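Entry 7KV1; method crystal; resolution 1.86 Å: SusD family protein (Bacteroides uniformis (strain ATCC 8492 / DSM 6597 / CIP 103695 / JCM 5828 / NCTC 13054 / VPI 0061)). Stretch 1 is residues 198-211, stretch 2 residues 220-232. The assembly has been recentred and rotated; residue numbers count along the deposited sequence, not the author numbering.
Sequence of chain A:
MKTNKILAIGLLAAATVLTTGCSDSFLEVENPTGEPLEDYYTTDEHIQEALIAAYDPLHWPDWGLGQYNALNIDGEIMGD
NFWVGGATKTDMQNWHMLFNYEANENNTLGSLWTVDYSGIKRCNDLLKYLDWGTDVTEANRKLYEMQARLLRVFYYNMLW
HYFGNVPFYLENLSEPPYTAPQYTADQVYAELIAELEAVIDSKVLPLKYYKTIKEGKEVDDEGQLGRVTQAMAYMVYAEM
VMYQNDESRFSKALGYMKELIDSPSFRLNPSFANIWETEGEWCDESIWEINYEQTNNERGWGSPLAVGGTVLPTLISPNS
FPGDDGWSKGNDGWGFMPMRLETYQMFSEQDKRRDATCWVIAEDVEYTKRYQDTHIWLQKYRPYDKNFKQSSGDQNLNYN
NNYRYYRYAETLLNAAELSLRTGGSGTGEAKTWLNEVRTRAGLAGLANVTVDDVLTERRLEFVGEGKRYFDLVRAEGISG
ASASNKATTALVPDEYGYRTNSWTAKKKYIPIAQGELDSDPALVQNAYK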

# COMPACT_ATOMS: atom_id res chain seq x y z
N ALA A 198 1.50 10.10 19.74
CA ALA A 198 2.61 10.95 20.26
C ALA A 198 3.27 11.72 19.11
O ALA A 198 3.51 12.95 19.26
CB ALA A 198 3.60 10.14 21.05
N VAL A 199 3.53 11.08 17.98
CA VAL A 199 4.14 11.79 16.83
C VAL A 199 3.20 12.90 16.35
O VAL A 199 3.63 14.05 16.17
CB VAL A 199 4.53 10.81 15.72
CG1 VAL A 199 4.84 11.51 14.41
CG2 VAL A 199 5.69 9.93 16.15
N ILE A 200 1.93 12.58 16.13
CA ILE A 200 0.93 13.55 15.59
C ILE A 200 0.74 14.72 16.59
O ILE A 200 0.76 15.92 16.16
CB ILE A 200 -0.37 12.79 15.25
CG1 ILE A 200 -0.17 11.95 13.99
CG2 ILE A 200 -1.56 13.75 15.13
CD1 ILE A 200 -1.29 10.97 13.70
N ASP A 201 0.56 14.41 17.88
CA ASP A 201 0.28 15.42 18.94
C ASP A 201 1.49 16.36 19.10
O ASP A 201 1.26 17.48 19.55
CB ASP A 201 -0.03 14.80 20.30
CG ASP A 201 -1.35 14.05 20.36
OD1 ASP A 201 -2.15 14.26 19.45
OD2 ASP A 201 -1.57 13.31 21.35
N SER A 202 2.71 15.95 18.75
CA SER A 202 3.92 16.83 18.77
C SER A 202 3.70 18.08 17.89
O SER A 202 4.36 19.10 18.15
CB SER A 202 5.17 16.11 18.39
OG SER A 202 5.28 15.91 16.97
N LYS A 203 2.84 17.98 16.87
CA LYS A 203 2.66 18.97 15.76
C LYS A 203 4.00 19.52 15.26
O LYS A 203 4.07 20.73 14.91
CB LYS A 203 1.72 20.08 16.22
CG LYS A 203 0.27 19.64 16.41
CD LYS A 203 -0.73 20.77 16.37
CE LYS A 203 -1.64 20.79 17.57
NZ LYS A 203 -2.52 19.60 17.60
N VAL A 204 5.00 18.65 15.10
CA VAL A 204 6.35 18.98 14.57
C VAL A 204 6.38 18.90 13.04
O VAL A 204 6.97 19.82 12.39
CB VAL A 204 7.37 18.03 15.21
CG1 VAL A 204 8.64 17.86 14.38
CG2 VAL A 204 7.68 18.45 16.63
N LEU A 205 5.84 17.82 12.46
CA LEU A 205 6.02 17.58 11.01
C LEU A 205 5.25 18.63 10.23
O LEU A 205 4.15 19.01 10.61
CB LEU A 205 5.53 16.17 10.66
CG LEU A 205 6.26 15.02 11.34
CD1 LEU A 205 5.65 13.69 10.93
CD2 LEU A 205 7.74 15.05 11.02
N PRO A 206 5.76 19.10 9.09
CA PRO A 206 4.97 19.98 8.24
C PRO A 206 3.83 19.21 7.56
O PRO A 206 3.89 17.97 7.44
CB PRO A 206 6.01 20.48 7.24
CG PRO A 206 6.98 19.35 7.13
CD PRO A 206 7.06 18.75 8.53
N LEU A 207 2.76 19.91 7.19
CA LEU A 207 1.51 19.25 6.72
C LEU A 207 1.82 18.59 5.38
O LEU A 207 1.48 17.39 5.22
CB LEU A 207 0.35 20.23 6.59
CG LEU A 207 -1.00 19.57 6.25
CD1 LEU A 207 -1.47 18.67 7.37
CD2 LEU A 207 -2.05 20.61 5.94
N LYS A 208 2.50 19.34 4.50
CA LYS A 208 2.72 18.95 3.09
C LYS A 208 4.15 19.27 2.62
O LYS A 208 4.73 18.41 1.89
CB LYS A 208 1.69 19.68 2.21
CG LYS A 208 1.77 19.30 0.74
CD LYS A 208 0.87 20.11 -0.15
CE LYS A 208 0.95 19.64 -1.58
NZ LYS A 208 -0.04 20.31 -2.44
N TYR A 209 4.69 20.45 2.96
CA TYR A 209 6.01 20.90 2.44
C TYR A 209 6.95 21.23 3.60
O TYR A 209 6.50 21.86 4.58
CB TYR A 209 5.90 22.14 1.54
CG TYR A 209 5.23 21.92 0.22
CD1 TYR A 209 5.81 21.14 -0.76
CD2 TYR A 209 4.00 22.50 -0.07
CE1 TYR A 209 5.20 20.94 -1.99
CE2 TYR A 209 3.37 22.31 -1.29
CZ TYR A 209 3.97 21.53 -2.25
OH TYR A 209 3.37 21.34 -3.45
N TYR A 210 8.20 20.82 3.47
CA TYR A 210 9.34 21.29 4.30
C TYR A 210 9.77 22.67 3.77
O TYR A 210 9.69 22.87 2.54
CB TYR A 210 10.46 20.24 4.27
CG TYR A 210 10.16 19.04 5.12
CD1 TYR A 210 9.24 18.08 4.71
CD2 TYR A 210 10.77 18.88 6.36
CE1 TYR A 210 8.96 16.97 5.50
CE2 TYR A 210 10.51 17.77 7.15
CZ TYR A 210 9.59 16.81 6.72
OH TYR A 210 9.29 15.76 7.54
N LYS A 211 10.14 23.58 4.67
CA LYS A 211 10.50 25.00 4.38
C LYS A 211 12.03 25.12 4.31
O LYS A 211 12.54 24.91 3.19
CB LYS A 211 9.92 25.93 5.44
N ASP A 220 8.45 26.86 0.50
CA ASP A 220 7.99 25.46 0.25
C ASP A 220 9.04 24.80 -0.65
O ASP A 220 9.31 25.37 -1.73
CB ASP A 220 6.56 25.45 -0.32
N ASP A 221 9.64 23.67 -0.23
CA ASP A 221 10.81 23.03 -0.90
C ASP A 221 10.41 21.74 -1.66
O ASP A 221 10.37 20.66 -1.03
CB ASP A 221 11.96 22.76 0.07
CG ASP A 221 13.22 22.24 -0.61
OD1 ASP A 221 13.20 22.06 -1.84
OD2 ASP A 221 14.19 21.99 0.10
N GLU A 222 10.29 21.84 -2.98
CA GLU A 222 9.79 20.76 -3.88
C GLU A 222 10.77 19.57 -3.86
O GLU A 222 10.34 18.42 -4.12
CB GLU A 222 9.56 21.34 -5.28
CG GLU A 222 8.61 20.53 -6.16
CD GLU A 222 9.24 19.83 -7.36
OE1 GLU A 222 10.23 20.37 -7.92
OE2 GLU A 222 8.74 18.74 -7.74
N GLY A 223 12.05 19.83 -3.56
CA GLY A 223 13.14 18.84 -3.67
C GLY A 223 13.30 18.03 -2.40
O GLY A 223 14.26 17.26 -2.32
N GLN A 224 12.42 18.21 -1.42
CA GLN A 224 12.30 17.31 -0.24
C GLN A 224 11.01 16.48 -0.33
O GLN A 224 10.65 15.86 0.70
CB GLN A 224 12.38 18.15 1.03
CG GLN A 224 13.79 18.63 1.31
CD GLN A 224 13.94 19.15 2.71
OE1 GLN A 224 14.00 18.38 3.67
NE2 GLN A 224 14.00 20.47 2.83
N LEU A 225 10.33 16.49 -1.48
CA LEU A 225 9.09 15.68 -1.64
C LEU A 225 9.49 14.20 -1.53
O LEU A 225 10.49 13.84 -2.12
CB LEU A 225 8.40 16.03 -2.97
CG LEU A 225 7.63 17.35 -2.96
CD1 LEU A 225 7.06 17.67 -4.32
CD2 LEU A 225 6.53 17.34 -1.91
N GLY A 226 8.78 13.41 -0.72
CA GLY A 226 9.15 12.02 -0.37
C GLY A 226 9.38 11.90 1.13
O GLY A 226 9.18 10.80 1.68
N ARG A 227 9.77 12.98 1.80
CA ARG A 227 9.82 12.96 3.29
C ARG A 227 8.43 12.64 3.80
O ARG A 227 7.44 12.93 3.13
CB ARG A 227 10.34 14.26 3.91
CG ARG A 227 11.83 14.47 3.70
CD ARG A 227 12.45 15.63 4.50
NE ARG A 227 13.84 15.77 4.07
CZ ARG A 227 14.88 15.07 4.54
NH1 ARG A 227 14.74 14.19 5.51
NH2 ARG A 227 16.08 15.26 4.03
N VAL A 228 8.36 12.07 4.99
CA VAL A 228 7.05 11.86 5.65
C VAL A 228 6.60 13.19 6.21
O VAL A 228 7.48 14.04 6.53
CB VAL A 228 7.14 10.73 6.67
CG1 VAL A 228 7.57 9.48 5.95
CG2 VAL A 228 8.10 11.04 7.84
N THR A 229 5.29 13.35 6.30
CA THR A 229 4.59 14.62 6.61
C THR A 229 3.48 14.34 7.61
O THR A 229 3.13 13.16 7.85
CB THR A 229 4.04 15.28 5.35
OG1 THR A 229 3.11 14.35 4.80
CG2 THR A 229 5.10 15.63 4.32
N GLN A 230 2.93 15.40 8.18
CA GLN A 230 1.79 15.27 9.10
C GLN A 230 0.61 14.69 8.31
O GLN A 230 -0.15 13.91 8.88
CB GLN A 230 1.54 16.63 9.74
CG GLN A 230 0.50 16.57 10.83
CD GLN A 230 1.07 16.15 12.14
OE1 GLN A 230 2.13 15.51 12.21
NE2 GLN A 230 0.34 16.49 13.20
N ALA A 231 0.42 15.11 7.05
CA ALA A 231 -0.69 14.58 6.21
C ALA A 231 -0.48 13.07 6.04
O ALA A 231 -1.44 12.31 6.12
CB ALA A 231 -0.74 15.28 4.88
N MET A 232 0.75 12.64 5.80
CA MET A 232 1.02 11.20 5.62
C MET A 232 0.69 10.47 6.93
O MET A 232 0.12 9.37 6.85
CB MET A 232 2.46 10.94 5.19
CG MET A 232 2.80 9.48 5.07
SD MET A 232 3.67 8.89 6.52
CE MET A 232 4.18 7.26 5.98
O HOH W 1 4.06 15.88 13.94
O HOH W 2 7.62 17.12 1.59
O HOH W 3 8.89 19.38 0.98

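Stretch 1 leaves a helix that began earlier in the chain; Lys203, with positive phi, is the first residue outside helical geometry, and a loop follows towards Lys211. Stretch 2 passes through a short 3-10 segment at 222-223 and a type II turn from Gln224 to Arg227 before entering a helix at Gln230. Gly226 suits the turn because its phi of 118° would jam a CB against the preceding carbonyl.

The start of the second helix is pinned by carbonyls of the loop. Gln230 N donates to Pro206 O (2.8 Å) and Ala231 N to Leu207 O (3.1 Å), so two amides of the first helical turn, which lack partners within their own helix, are satisfied across the contact. Thr229 caps the same turn, its OG1 accepting from Met232 N at 3.1 Å. At the far end, Asp221 N donates to Tyr210 O (2.9 Å), while water 3 links Tyr210 N to Asp221 O.

Gln230 is the most heavily covered residue of the contact. It points toward stretch 1, where NE2 donates to Ile200 O (3.0 Å) and OE1 accepts from water 1 (2.6 Å). That water also donates to Val199 O and accepts from Leu205 N, so both ends of the buried amide are used in tying the helix end to the loop.

Tyr210 plays the matching role from stretch 1. Its OH donates to Val228 O at 2.7 Å, near the ring plane, and Arg227 CD lies over one ring face, 3.7 Å from the Tyr210 ring centroid. The Arg227 aliphatic chain thus packs on the aromatic surface. Gln224 NE2 donates to Asp221 OD2 (3.1 Å), bracing the approach to the turn beside this tyrosine. Apolar contacts complete the fit: Tyr209 CE1 meets Leu225 CD2 at 3.8 Å, and Leu207 CD1 reaches Ala231 CB at 4.3 Å.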